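Local coordinates for NLP/P60 (Enterococcus faecium, PDB 6B8C), which is the NlpC/p60 domain of the secreted peptidoglycan hydrolase SagA, an endopeptidase that cuts peptidoglycan and releases muropeptides, at residues G72-T75 with V76-E79. Residues are numbered along the deposited sequence; the frame is centred on the assembly and turned at random.
Sequences GGWT and VPQE
The indole of Trp74 carries Pro77 on one face, with Pro77 CD 3.6 Å from the centroid of the five-membered ring of Trp74 and 15° off its normal, a CH-pi contact in which the C-H groups next to the proline nitrogen meet the pi cloud. Val76 reaches the six-membered ring obliquely, with Val76 CG2 3.4 Å from Trp74 CZ3. This is a local turn of the NlpC/P60 fold, in the loop that leads from helix 55-67 to strand 83-85, where the chain from Val76 to Glu79 takes helical backbone angles. Trp74 CG sits between its own N and carbonyl carbon (chi1 50°), a torsion that folds the indole back over the residues that follow it. Proline suits its place twice: it needs no N-H partner at the start of a helical turn, and it offers a compact, puckered apolar ring. Gly72 has no side chain, and the proline ring packs directly against its backbone, Pro77 CB lying 3.6 Å from Gly72 CA. The extended chain of Gln78 brings its buried amide back to Gly72. Besides its bond to Gly72, NE2 of Gln78 donates to Ser56 O, while OE1 accepts a hydrogen bond from Thr59 OG1, so the turn is tied to helix 55-67 through both ends of one amide. Elsewhere in the turn Thr75 OG1 and Glu79 OE1 both bond to Thr104 OG1, and Glu79 OE2 takes the N-H of Gly102. Across the turn, Gln78 NE2 gives Gly72 O a nearly straight hydrogen bond of 2.6 Å, the oxygen lying close to the amide plane while the donor is tilted 26° from the carbonyl plane.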
loop_
_atom_site.group_PDB
_atom_site.type_symbol
_atom_site.label_atom_id
_atom_site.label_comp_id
_atom_site.label_asym_id
_atom_site.label_seq_id
_atom_site.Cartn_x
_atom_site.Cartn_y
_atom_site.Cartn_z
ATOM N N GLY A 72 4.553 -7.120 -7.129
ATOM C CA GLY A 72 4.302 -6.547 -8.442
ATOM C C GLY A 72 4.570 -5.061 -8.620
ATOM O O GLY A 72 4.457 -4.278 -7.671
ATOM N N GLY A 73 4.928 -4.661 -9.846
ATOM C CA GLY A 73 5.161 -3.259 -10.144
ATOM C C GLY A 73 3.903 -2.439 -10.333
ATOM O O GLY A 73 3.945 -1.213 -10.184
ATOM N N TRP A 74 2.791 -3.082 -10.664
ATOM C CA TRP A 74 1.486 -2.441 -10.722
ATOM C C TRP A 74 0.542 -3.190 -9.781
ATOM O O TRP A 74 0.955 -4.071 -9.023
ATOM C CB TRP A 74 0.967 -2.365 -12.163
ATOM C CG TRP A 74 1.015 -3.653 -12.941
ATOM C CD1 TRP A 74 2.128 -4.366 -13.295
ATOM C CD2 TRP A 74 -0.100 -4.353 -13.501
ATOM N NE1 TRP A 74 1.770 -5.477 -14.019
ATOM C CE2 TRP A 74 0.407 -5.491 -14.161
ATOM C CE3 TRP A 74 -1.482 -4.135 -13.499
ATOM C CZ2 TRP A 74 -0.416 -6.407 -14.810
ATOM C CZ3 TRP A 74 -2.298 -5.047 -14.149
ATOM C CH2 TRP A 74 -1.762 -6.167 -14.793
ATOM N N THR A 75 -0.739 -2.828 -9.830
ATOM C CA THR A 75 -1.645 -3.167 -8.736
ATOM C C THR A 75 -1.959 -4.660 -8.684
ATOM O O THR A 75 -1.975 -5.256 -7.600
ATOM C CB THR A 75 -2.931 -2.350 -8.861
ATOM O OG1 THR A 75 -3.946 -2.914 -8.025
ATOM C CG2 THR A 75 -3.412 -2.321 -10.309
ATOM N N VAL A 76 -2.198 -5.285 -9.831
ATOM C CA VAL A 76 -2.798 -6.619 -9.857
ATOM C C VAL A 76 -1.814 -7.706 -9.427
ATOM O O VAL A 76 -2.194 -8.570 -8.622
ATOM C CB VAL A 76 -3.401 -6.923 -11.239
ATOM C CG1 VAL A 76 -4.022 -8.306 -11.246
ATOM C CG2 VAL A 76 -4.446 -5.877 -11.591
ATOM N N PRO A 77 -0.563 -7.732 -9.910
ATOM C CA PRO A 77 0.388 -8.722 -9.373
ATOM C C PRO A 77 0.540 -8.661 -7.864
ATOM O O PRO A 77 0.693 -9.708 -7.218
ATOM C CB PRO A 77 1.703 -8.377 -10.089
ATOM C CG PRO A 77 1.494 -7.013 -10.674
ATOM C CD PRO A 77 0.045 -6.949 -11.001
ATOM N N GLN A 78 0.467 -7.466 -7.273
ATOM C CA GLN A 78 0.576 -7.336 -5.825
ATOM C C GLN A 78 -0.531 -8.070 -5.081
ATOM O O GLN A 78 -0.413 -8.268 -3.868
ATOM C CB GLN A 78 0.577 -5.854 -5.439
ATOM C CG GLN A 78 1.704 -5.066 -6.083
ATOM C CD GLN A 78 1.945 -3.722 -5.419
ATOM O OE1 GLN A 78 1.218 -3.322 -4.511
ATOM N NE2 GLN A 78 2.979 -3.023 -5.869
ATOM N N GLU A 79 -1.590 -8.492 -5.777
ATOM C CA GLU A 79 -2.641 -9.285 -5.153
ATOM C C GLU A 79 -2.190 -10.702 -4.819
ATOM O O GLU A 79 -2.907 -11.404 -4.099
ATOM C CB GLU A 79 -3.862 -9.351 -6.070
ATOM C CG GLU A 79 -4.476 -8.008 -6.422
ATOM C CD GLU A 79 -5.514 -8.124 -7.527
ATOM O OE1 GLU A 79 -5.555 -7.239 -8.407
ATOM O OE2 GLU A 79 -6.283 -9.108 -7.518
#